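Local atomic coordinates of MHC class I antigen (Anolis carolinensis, PDB entry 7CPO), a protein that probably presents short peptides to T cells, held in a groove of its alpha 1 and alpha 2 domains and with beta2-microglobulin as its partner chain. Residues 261-266 / 270-275; 31-36 / 178-183; 50-55 / 60-65; 75-80 / 95-100. All coordinates share one frame; numbering follows the deposited sequence.

Interaction 1: 261-266 / 270-275; sequences CHVEHD and NPVDVA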
# COMPACT_ATOMS: atom_id res chain seq x y z
N CYS A 261 -12.76 17.10 -17.92
CA CYS A 261 -12.34 16.24 -16.82
C CYS A 261 -12.69 16.93 -15.50
O CYS A 261 -12.17 18.01 -15.20
CB CYS A 261 -10.85 15.94 -16.91
SG CYS A 261 -10.24 15.01 -15.50
N HIS A 262 -13.58 16.32 -14.72
CA HIS A 262 -14.09 16.90 -13.49
C HIS A 262 -13.41 16.27 -12.27
O HIS A 262 -13.39 15.04 -12.14
CB HIS A 262 -15.61 16.71 -13.40
CG HIS A 262 -16.22 17.31 -12.18
ND1 HIS A 262 -16.62 18.62 -12.11
CD2 HIS A 262 -16.47 16.78 -10.96
CE1 HIS A 262 -17.11 18.87 -10.91
NE2 HIS A 262 -17.03 17.77 -10.19
N VAL A 263 -12.87 17.11 -11.38
CA VAL A 263 -12.03 16.67 -10.27
C VAL A 263 -12.46 17.36 -8.98
O VAL A 263 -12.55 18.59 -8.93
CB VAL A 263 -10.53 16.95 -10.55
CG1 VAL A 263 -9.68 16.50 -9.37
CG2 VAL A 263 -10.09 16.26 -11.82
N GLU A 264 -12.71 16.57 -7.94
CA GLU A 264 -13.05 17.09 -6.62
C GLU A 264 -12.05 16.55 -5.60
O GLU A 264 -11.77 15.34 -5.58
CB GLU A 264 -14.49 16.73 -6.21
N HIS A 265 -11.54 17.43 -4.74
CA HIS A 265 -10.49 17.06 -3.80
C HIS A 265 -10.41 18.11 -2.70
O HIS A 265 -10.74 19.28 -2.92
CB HIS A 265 -9.15 16.93 -4.53
CG HIS A 265 -8.07 16.32 -3.70
ND1 HIS A 265 -7.21 17.07 -2.92
CD2 HIS A 265 -7.68 15.03 -3.55
CE1 HIS A 265 -6.35 16.28 -2.32
NE2 HIS A 265 -6.60 15.03 -2.69
N ASP A 266 -9.92 17.69 -1.53
CA ASP A 266 -9.71 18.63 -0.42
C ASP A 266 -8.80 19.81 -0.80
O ASP A 266 -8.92 20.89 -0.22
CB ASP A 266 -9.10 17.90 0.78
CG ASP A 266 -10.08 16.97 1.48
OD1 ASP A 266 -11.25 16.86 1.05
OD2 ASP A 266 -9.66 16.36 2.49
N ASN A 270 -13.06 24.87 -4.85
CA ASN A 270 -14.08 24.58 -5.86
C ASN A 270 -13.62 23.43 -6.75
O ASN A 270 -12.43 23.31 -7.02
CB ASN A 270 -14.36 25.80 -6.75
CG ASN A 270 -14.22 27.10 -6.02
OD1 ASN A 270 -15.06 27.45 -5.19
ND2 ASN A 270 -13.15 27.85 -6.32
N PRO A 271 -14.53 22.58 -7.22
CA PRO A 271 -14.12 21.56 -8.18
C PRO A 271 -13.60 22.21 -9.46
O PRO A 271 -13.97 23.34 -9.79
CB PRO A 271 -15.40 20.75 -8.43
CG PRO A 271 -16.32 21.10 -7.28
CD PRO A 271 -15.97 22.52 -6.92
N VAL A 272 -12.70 21.51 -10.16
CA VAL A 272 -12.19 21.98 -11.45
C VAL A 272 -12.78 21.13 -12.57
O VAL A 272 -13.09 19.94 -12.38
CB VAL A 272 -10.65 21.97 -11.52
CG1 VAL A 272 -10.05 22.80 -10.40
CG2 VAL A 272 -10.11 20.55 -11.48
N ASP A 273 -12.93 21.75 -13.74
CA ASP A 273 -13.40 21.09 -14.95
C ASP A 273 -12.43 21.46 -16.06
O ASP A 273 -12.39 22.62 -16.49
CB ASP A 273 -14.82 21.51 -15.32
CG ASP A 273 -15.83 21.18 -14.26
OD1 ASP A 273 -16.51 20.14 -14.39
OD2 ASP A 273 -15.93 21.97 -13.29
N VAL A 274 -11.67 20.48 -16.54
CA VAL A 274 -10.59 20.72 -17.50
C VAL A 274 -10.93 20.05 -18.82
O VAL A 274 -11.25 18.85 -18.86
CB VAL A 274 -9.24 20.23 -16.93
CG1 VAL A 274 -8.08 20.82 -17.70
CG2 VAL A 274 -9.13 20.62 -15.47
N ALA A 275 -10.86 20.82 -19.90
CA ALA A 275 -11.05 20.35 -21.27
C ALA A 275 -9.72 20.30 -22.00
O ALA A 275 -8.70 20.80 -21.52
CB ALA A 275 -12.02 21.25 -22.04
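His262 and Asp273 sit next to each other on neighbouring strands, their side chains alongside and pointing the same way. His262 ND1 donates to Asp273 OD1 at 2.7 Å in a nearly straight bond (N-H...O 167°). The oxygen sits in the ring plane, yet the ring approaches it from above the carboxylate, the two planes being 50° apart. With CG anti to the backbone N (chi1 -179°), the His262 ring stands on the same face as Asp273, and its CE1 lies 3.6 Å from Pro271 CB. An imidazole held this way by a carboxylate would probably be easier to protonate. Beneath these side chains the backbones pair in antiparallel register. Cys261 and Val274 form one hydrogen-bonded pair, with Val274 N 2.9 Å from Cys261 O. Val263 and Val272 form the other, Val263 N reaching Val272 O at 3.0 Å and Val272 N returning to Val263 O at 3.2 Å. His262 and Asp273 are the non-hydrogen-bonded pair between them. This is the hairpin of strands 259-264 and 272-274, the latter an outermost strand of its sheet, in the immunoglobulin C1-type alpha 3 domain, membrane-proximal in a class I heavy chain. On the face of the sheet away from His262, Val263 CB meets Val272 CG2 at 3.7 Å, and Cys261 reaches Cys205 through the disulfide that pins the two sheets of the sandwich together. Val189 of the other sheet packs against Val263 and Val274. On the far side of strand 259-264, strand 216-221 bonds to it through the backbones of His262 and Asp218.

Interaction 2: 31-36 / 178-183; sequences DDQEFV and KETLLR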
# COMPACT_ATOMS: atom_id res chain seq x y z
N ASP A 31 -2.44 6.46 8.58
CA ASP A 31 -3.19 6.98 7.43
C ASP A 31 -2.40 6.85 6.13
O ASP A 31 -2.15 7.83 5.43
CB ASP A 31 -3.56 8.45 7.61
CG ASP A 31 -4.50 8.68 8.73
OD1 ASP A 31 -5.20 7.73 9.13
OD2 ASP A 31 -4.55 9.83 9.20
N ASP A 32 -1.99 5.62 5.83
CA ASP A 32 -1.20 5.33 4.62
C ASP A 32 0.06 6.21 4.46
O ASP A 32 0.64 6.26 3.38
CB ASP A 32 -2.06 5.35 3.33
CG ASP A 32 -2.54 6.75 2.91
OD1 ASP A 32 -1.74 7.71 2.88
OD2 ASP A 32 -3.75 6.88 2.60
N GLN A 33 0.54 6.86 5.53
CA GLN A 33 1.93 7.33 5.58
C GLN A 33 2.75 6.33 6.38
O GLN A 33 2.43 6.06 7.55
CB GLN A 33 2.06 8.71 6.21
CG GLN A 33 3.48 9.25 6.24
CD GLN A 33 3.54 10.75 6.57
OE1 GLN A 33 4.44 11.21 7.30
NE2 GLN A 33 2.57 11.52 6.06
N GLU A 34 3.77 5.76 5.77
CA GLU A 34 4.61 4.82 6.49
C GLU A 34 5.49 5.58 7.47
O GLU A 34 6.07 6.60 7.12
CB GLU A 34 5.45 4.00 5.52
CG GLU A 34 6.45 3.12 6.21
CD GLU A 34 7.35 2.38 5.23
OE1 GLU A 34 7.12 2.48 4.01
OE2 GLU A 34 8.28 1.70 5.70
N PHE A 35 5.55 5.14 8.73
CA PHE A 35 6.36 5.86 9.69
C PHE A 35 7.42 5.00 10.37
O PHE A 35 8.42 5.56 10.85
CB PHE A 35 5.49 6.54 10.76
CG PHE A 35 4.86 5.60 11.78
CD1 PHE A 35 5.39 5.47 13.07
CD2 PHE A 35 3.69 4.90 11.49
CE1 PHE A 35 4.81 4.64 14.01
CE2 PHE A 35 3.11 4.07 12.42
CZ PHE A 35 3.68 3.93 13.68
N VAL A 36 7.28 3.68 10.38
CA VAL A 36 8.29 2.79 10.93
C VAL A 36 8.37 1.56 10.05
O VAL A 36 7.41 1.22 9.36
CB VAL A 36 8.00 2.36 12.40
CG1 VAL A 36 8.25 3.53 13.37
CG2 VAL A 36 6.56 1.82 12.52
N LYS A 178 1.41 15.93 12.62
CA LYS A 178 0.27 16.63 12.02
C LYS A 178 0.67 17.48 10.82
O LYS A 178 -0.09 17.59 9.85
CB LYS A 178 -0.40 17.51 13.08
CG LYS A 178 0.54 18.55 13.74
CD LYS A 178 -0.14 19.17 14.95
CE LYS A 178 0.81 20.04 15.76
NZ LYS A 178 1.18 21.32 15.10
N GLU A 179 1.86 18.10 10.86
CA GLU A 179 2.27 19.01 9.79
C GLU A 179 2.33 18.30 8.45
O GLU A 179 2.02 18.89 7.41
CB GLU A 179 3.61 19.66 10.11
CG GLU A 179 3.78 20.10 11.58
CD GLU A 179 4.03 18.93 12.61
OE1 GLU A 179 4.47 17.80 12.25
OE2 GLU A 179 3.78 19.18 13.82
N THR A 180 2.73 17.03 8.43
CA THR A 180 2.72 16.30 7.17
C THR A 180 1.55 15.33 7.05
O THR A 180 1.06 15.11 5.93
CB THR A 180 4.05 15.56 6.97
OG1 THR A 180 4.25 14.62 8.03
CG2 THR A 180 5.19 16.54 6.99
N LEU A 181 1.05 14.78 8.16
CA LEU A 181 -0.04 13.82 8.10
C LEU A 181 -1.36 14.47 7.68
O LEU A 181 -2.21 13.82 7.05
CB LEU A 181 -0.22 13.12 9.44
CG LEU A 181 0.88 12.14 9.84
CD1 LEU A 181 0.78 11.83 11.34
CD2 LEU A 181 0.76 10.87 9.00
N LEU A 182 -1.56 15.74 8.03
CA LEU A 182 -2.83 16.41 7.80
C LEU A 182 -2.71 17.52 6.77
O LEU A 182 -3.61 18.34 6.64
CB LEU A 182 -3.37 16.95 9.13
CG LEU A 182 -3.36 15.86 10.22
CD1 LEU A 182 -3.71 16.41 11.57
CD2 LEU A 182 -4.27 14.69 9.86
N ARG A 183 -1.61 17.54 6.01
CA ARG A 183 -1.45 18.52 4.95
C ARG A 183 -2.38 18.20 3.78
O ARG A 183 -2.96 17.11 3.68
CB ARG A 183 0.00 18.53 4.48
CG ARG A 183 0.33 17.40 3.50
CD ARG A 183 1.84 17.31 3.27
NE ARG A 183 2.21 16.48 2.13
CZ ARG A 183 2.17 15.15 2.10
NH1 ARG A 183 1.76 14.45 3.16
NH2 ARG A 183 2.53 14.51 1.00
O HOH W 1 -4.16 12.08 6.78
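Gln33 reaches out from the start of strand 33-39 and lies across Leu181 of the short helix 178-181; these two residues carry most of the contact. The glutamine chain leaves with CG anti to the backbone N (chi1 -178°) and stays extended, so its amide is delivered to the helix. Leu181 CD2 lies against that chain, 3.8 Å from Gln33 CB and 3.5 Å from Gln33 NE2. Thr180 crosses the glutamine at about a right angle, with OG1 3.5 Å from Gln33 OE1; at that length any bond is weak, and it is not settled, because Gly177 O competes for the same proton. The stronger partner of Gln33 OE1 is Trp51 NE1. Arg183 NH1 turns back onto Thr180 O at 2.9 Å, while its NE pairs with Glu185. A water bonds to Leu181 O at 2.6 Å and, weakly, to Asp31 OD2, whose carboxylate is also held by His5 ND1 and Ser6 N. The contact thus joins the platform sheet to the last helical turn before the alpha 3 domain through a methyl in van der Waals contact and weak or water-mediated polar links, the firmer hold on the amide coming from Trp51.

Interaction 3: 50-55 / 60-65; sequences PWISKV and PDYWER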
# COMPACT_ATOMS: atom_id res chain seq x y z
N PRO A 50 10.62 11.99 9.83
CA PRO A 50 11.32 12.76 10.88
C PRO A 50 10.54 12.88 12.17
O PRO A 50 11.15 13.00 13.25
CB PRO A 50 11.53 14.13 10.22
CG PRO A 50 11.43 13.88 8.76
CD PRO A 50 10.40 12.80 8.62
N TRP A 51 9.23 12.86 12.12
CA TRP A 51 8.47 13.27 13.29
C TRP A 51 8.38 12.18 14.36
O TRP A 51 8.11 12.50 15.52
CB TRP A 51 7.06 13.73 12.87
CG TRP A 51 6.22 12.78 12.03
CD1 TRP A 51 5.95 12.89 10.68
CD2 TRP A 51 5.49 11.62 12.48
NE1 TRP A 51 5.11 11.87 10.28
CE2 TRP A 51 4.81 11.08 11.36
CE3 TRP A 51 5.35 10.98 13.72
CZ2 TRP A 51 4.01 9.93 11.44
CZ3 TRP A 51 4.54 9.83 13.80
CH2 TRP A 51 3.89 9.32 12.67
N ILE A 52 8.64 10.91 14.01
CA ILE A 52 8.50 9.85 15.00
C ILE A 52 9.59 9.92 16.07
O ILE A 52 9.42 9.37 17.16
CB ILE A 52 8.44 8.46 14.32
CG1 ILE A 52 8.11 7.35 15.32
CG2 ILE A 52 9.74 8.16 13.55
CD1 ILE A 52 6.91 7.60 16.17
N SER A 53 10.70 10.64 15.82
CA SER A 53 11.70 10.75 16.88
C SER A 53 11.19 11.56 18.07
O SER A 53 11.77 11.48 19.15
CB SER A 53 13.00 11.37 16.35
OG SER A 53 12.81 12.70 15.93
N LYS A 54 10.11 12.31 17.90
CA LYS A 54 9.54 13.00 19.05
C LYS A 54 9.10 12.04 20.15
O LYS A 54 8.91 12.47 21.30
CB LYS A 54 8.35 13.85 18.60
CG LYS A 54 8.69 14.98 17.64
CD LYS A 54 7.40 15.75 17.35
CE LYS A 54 7.62 16.81 16.30
NZ LYS A 54 6.35 17.42 15.86
N VAL A 55 8.94 10.75 19.85
CA VAL A 55 8.59 9.78 20.88
C VAL A 55 9.70 9.58 21.90
O VAL A 55 9.47 8.96 22.94
CB VAL A 55 8.21 8.43 20.22
CG1 VAL A 55 9.46 7.66 19.84
CG2 VAL A 55 7.35 7.62 21.13
N PRO A 60 12.42 7.05 25.83
CA PRO A 60 13.73 6.81 25.21
C PRO A 60 13.99 5.35 24.87
O PRO A 60 14.95 5.07 24.14
CB PRO A 60 14.71 7.33 26.27
CG PRO A 60 13.96 7.16 27.56
CD PRO A 60 12.53 7.49 27.23
N ASP A 61 13.16 4.42 25.33
CA ASP A 61 13.35 3.00 25.04
C ASP A 61 12.49 2.51 23.89
O ASP A 61 12.50 1.31 23.59
CB ASP A 61 13.06 2.16 26.28
CG ASP A 61 13.94 2.55 27.46
OD1 ASP A 61 13.46 3.31 28.33
OD2 ASP A 61 15.10 2.10 27.50
N TYR A 62 11.74 3.42 23.25
CA TYR A 62 10.82 3.07 22.17
C TYR A 62 11.46 2.17 21.11
O TYR A 62 10.87 1.15 20.71
CB TYR A 62 10.31 4.36 21.53
CG TYR A 62 9.29 4.20 20.44
CD1 TYR A 62 7.93 4.06 20.74
CD2 TYR A 62 9.67 4.23 19.10
CE1 TYR A 62 6.98 3.94 19.73
CE2 TYR A 62 8.72 4.11 18.08
CZ TYR A 62 7.38 3.97 18.41
OH TYR A 62 6.46 3.84 17.40
N TRP A 63 12.66 2.52 20.64
CA TRP A 63 13.27 1.78 19.54
C TRP A 63 13.75 0.39 19.98
O TRP A 63 13.60 -0.58 19.24
CB TRP A 63 14.40 2.61 18.93
CG TRP A 63 13.88 3.93 18.45
CD1 TRP A 63 14.13 5.16 19.00
CD2 TRP A 63 12.94 4.15 17.38
NE1 TRP A 63 13.44 6.14 18.31
CE2 TRP A 63 12.70 5.54 17.32
CE3 TRP A 63 12.31 3.31 16.46
CZ2 TRP A 63 11.84 6.10 16.37
CZ3 TRP A 63 11.47 3.87 15.52
CH2 TRP A 63 11.24 5.25 15.49
N GLU A 64 14.30 0.28 21.19
CA GLU A 64 14.71 -1.04 21.67
C GLU A 64 13.50 -1.94 21.90
O GLU A 64 13.50 -3.11 21.49
CB GLU A 64 15.55 -0.93 22.95
CG GLU A 64 16.87 -0.24 22.78
CD GLU A 64 17.76 -0.87 21.70
OE1 GLU A 64 17.89 -2.13 21.65
OE2 GLU A 64 18.34 -0.08 20.91
N ARG A 65 12.47 -1.42 22.59
CA ARG A 65 11.29 -2.24 22.88
C ARG A 65 10.65 -2.76 21.60
O ARG A 65 10.42 -3.96 21.45
CB ARG A 65 10.29 -1.46 23.72
CG ARG A 65 9.20 -2.32 24.38
CD ARG A 65 8.55 -1.58 25.54
NE ARG A 65 8.09 -0.31 25.04
CZ ARG A 65 8.48 0.87 25.49
NH1 ARG A 65 9.28 0.95 26.52
NH2 ARG A 65 8.02 1.97 24.91
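The Tyr62 ring takes Val55 on one face: CG1 stands 3.8 Å from the ring centroid, 25° off the normal, a CH-pi contact displaced toward the rim on the side of CD2. At the edge of the Tyr62 ring, in its plane, lies Trp63 CD2. The other methyl, Val55 CG2, reaches the same ring at Tyr62 CD1, 3.6 Å away. The two side chains cross at about a right angle, and the valine comes down on the ring with both of its branches. Trp63, the next residue of the helix, has one face over Tyr62 CD2, while Ile52 CG2 lies at its edge, in the indole plane. Ile52 CG2 and CG1 are each 3.8 Å from Trp63 CH2. With CG1 anti to the backbone N (chi1 -172°) and chi2 at 51°, Ile52 brings CD1 to within 4.0 Å of Tyr62 OH. Both aromatic residues find their polar partners beyond the two segments: Tyr62 OH bonds to Tyr173 and Tyr45, and Trp63 NE1 to Glu56. Phe35 of the sheet lies against both Ile52 and Tyr62. Residues 52-55, a 3-10 turn and the valine that follows, pack onto the first turn of helix 62-87, where Arg65 bonds to the peptide. This is the end of the class I groove where, as in relatives, tyrosines from both helices surround the start of the peptide, the region of the A pocket.

Interaction 4: 75-80 / 95-100; sequences RSFRDH and HTFQWM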
# COMPACT_ATOMS: atom_id res chain seq x y z
N ARG A 75 10.66 -14.46 14.89
CA ARG A 75 10.92 -15.84 15.29
C ARG A 75 9.62 -16.63 15.42
O ARG A 75 9.55 -17.79 15.02
CB ARG A 75 11.73 -15.89 16.59
CG ARG A 75 13.24 -15.86 16.36
CD ARG A 75 14.05 -16.04 17.64
NE ARG A 75 13.67 -15.00 18.58
CZ ARG A 75 14.26 -13.82 18.68
NH1 ARG A 75 15.31 -13.53 17.92
NH2 ARG A 75 13.80 -12.93 19.55
N SER A 76 8.58 -16.01 15.98
CA SER A 76 7.28 -16.68 16.10
C SER A 76 6.73 -17.05 14.74
O SER A 76 6.13 -18.11 14.57
CB SER A 76 6.27 -15.77 16.81
OG SER A 76 6.52 -15.65 18.20
N PHE A 77 6.92 -16.18 13.74
CA PHE A 77 6.35 -16.45 12.43
C PHE A 77 7.06 -17.62 11.76
O PHE A 77 6.41 -18.44 11.10
CB PHE A 77 6.38 -15.18 11.56
CG PHE A 77 5.21 -14.26 11.79
CD1 PHE A 77 4.69 -14.09 13.06
CD2 PHE A 77 4.60 -13.60 10.75
CE1 PHE A 77 3.60 -13.26 13.29
CE2 PHE A 77 3.51 -12.78 10.97
CZ PHE A 77 3.01 -12.62 12.25
N ARG A 78 8.38 -17.75 11.95
CA ARG A 78 9.07 -18.94 11.47
C ARG A 78 8.45 -20.20 12.05
O ARG A 78 8.18 -21.17 11.34
CB ARG A 78 10.56 -18.88 11.79
CG ARG A 78 11.26 -17.66 11.20
CD ARG A 78 12.74 -17.94 10.99
NE ARG A 78 13.53 -17.54 12.15
CZ ARG A 78 14.06 -16.33 12.29
NH1 ARG A 78 13.87 -15.41 11.36
NH2 ARG A 78 14.77 -16.03 13.38
N ASP A 79 8.21 -20.19 13.37
CA ASP A 79 7.49 -21.29 14.00
C ASP A 79 6.10 -21.47 13.39
O ASP A 79 5.66 -22.61 13.18
CB ASP A 79 7.38 -21.05 15.50
CG ASP A 79 8.62 -21.43 16.25
OD1 ASP A 79 9.71 -21.48 15.62
OD2 ASP A 79 8.51 -21.67 17.47
N HIS A 80 5.38 -20.38 13.14
CA HIS A 80 4.02 -20.52 12.63
C HIS A 80 4.04 -21.20 11.28
O HIS A 80 3.30 -22.17 11.04
CB HIS A 80 3.30 -19.16 12.54
CG HIS A 80 2.97 -18.55 13.86
ND1 HIS A 80 3.09 -19.23 15.05
CD2 HIS A 80 2.55 -17.30 14.19
CE1 HIS A 80 2.75 -18.44 16.05
NE2 HIS A 80 2.41 -17.26 15.55
N HIS A 95 5.62 -20.83 1.01
CA HIS A 95 4.39 -20.49 1.71
C HIS A 95 4.54 -19.12 2.34
O HIS A 95 5.65 -18.63 2.56
CB HIS A 95 4.05 -21.55 2.75
CG HIS A 95 3.89 -22.92 2.18
ND1 HIS A 95 2.83 -23.26 1.36
CD2 HIS A 95 4.67 -24.02 2.27
CE1 HIS A 95 2.96 -24.52 0.99
NE2 HIS A 95 4.07 -25.01 1.53
N THR A 96 3.39 -18.51 2.66
CA THR A 96 3.34 -17.15 3.17
C THR A 96 2.50 -17.07 4.43
O THR A 96 1.44 -17.70 4.52
CB THR A 96 2.77 -16.21 2.11
OG1 THR A 96 3.58 -16.28 0.95
CG2 THR A 96 2.80 -14.77 2.60
N PHE A 97 2.96 -16.30 5.41
CA PHE A 97 2.17 -15.97 6.58
C PHE A 97 2.12 -14.45 6.73
O PHE A 97 3.16 -13.79 6.69
CB PHE A 97 2.74 -16.61 7.83
CG PHE A 97 1.77 -16.66 8.96
CD1 PHE A 97 0.74 -17.59 8.96
CD2 PHE A 97 1.88 -15.77 10.01
CE1 PHE A 97 -0.17 -17.63 10.01
CE2 PHE A 97 0.98 -15.81 11.06
CZ PHE A 97 -0.05 -16.74 11.07
N GLN A 98 0.91 -13.91 6.90
CA GLN A 98 0.70 -12.47 6.98
C GLN A 98 -0.14 -12.14 8.21
O GLN A 98 -1.01 -12.91 8.61
CB GLN A 98 -0.01 -11.91 5.75
CG GLN A 98 0.80 -11.75 4.48
CD GLN A 98 -0.12 -11.60 3.26
OE1 GLN A 98 -0.70 -12.59 2.79
NE2 GLN A 98 -0.27 -10.37 2.76
N TRP A 99 0.14 -10.98 8.79
CA TRP A 99 -0.52 -10.51 10.00
C TRP A 99 -0.81 -9.03 9.80
O TRP A 99 0.11 -8.27 9.49
CB TRP A 99 0.38 -10.73 11.21
CG TRP A 99 -0.09 -10.27 12.58
CD1 TRP A 99 -1.38 -10.19 13.05
CD2 TRP A 99 0.76 -9.87 13.67
NE1 TRP A 99 -1.38 -9.76 14.37
CE2 TRP A 99 -0.08 -9.55 14.77
CE3 TRP A 99 2.14 -9.74 13.82
CZ2 TRP A 99 0.43 -9.11 15.99
CZ3 TRP A 99 2.65 -9.30 15.04
CH2 TRP A 99 1.79 -8.99 16.11
N MET A 100 -2.07 -8.63 9.93
CA MET A 100 -2.39 -7.21 9.94
C MET A 100 -3.19 -6.88 11.18
O MET A 100 -4.07 -7.64 11.59
CB MET A 100 -3.13 -6.74 8.65
CG MET A 100 -4.36 -7.52 8.27
SD MET A 100 -5.03 -7.07 6.64
CE MET A 100 -5.59 -5.39 6.94
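Phe77 leaves its helix with CG anti to the carbonyl carbon (chi1 -84°), while Phe97 leaves its strand with CG anti to the backbone N (chi1 -162°); these two turns bring the rings together at right angles. The edge of Phe97 points at the face of Phe77 in a T-shaped pair, centroids 5.0 Å apart and planes at 86°. Phe97 CD2 makes the touch, 3.5 Å from Phe77 CE2 near the rim. Phe97 is in turn met on a face by His80, whose CB lies 4.3 Å from the ring centroid and almost on its normal. The imidazole adds an offset edge-to-face approach, His80 CD2 to Phe97 CE2 at 3.8 Å. Trp99, two residues along the strand, receives the end of Phe77: Phe77 CZ is 3.4 Å from both Trp99 CB and Trp99 CE3, with the rings oblique. All four side chains of this aromatic cluster also pack on apolar side chains of the bound peptide, so they form part of the groove. Helix 62-87 here lies over the floor strand 96-105, their short axes 9.3 Å apart; Val11 of strand 5-14 and Tyr117 of strand 111-119 flank the cluster, and beta2-microglobulin packs beneath the sheet against Gln98 and Met100.

Interactions 2, 3 and 4 belong to the peptide-binding alpha 1 and alpha 2 unit, while interaction 1 lies in the alpha 3 domain, its centre 25 Å from that of interaction 2 and 44 Å from that of interaction 4. Interactions 2 and 3 touch directly: Gln33 OE1 meets Trp51 NE1 at 3.1 Å, a probable hydrogen bond, and Trp51 also packs on Thr180. Interactions 3 and 4 share helix 62-87, their centres 26 Å apart, and each reaches the peptide, interaction 3 through Arg65 of its helical segment, which takes no part in the packing itself, and interaction 4 through its aromatic cluster. Interactions 2 and 4 meet the same eight-stranded floor, about 12 Å apart at their nearest atoms.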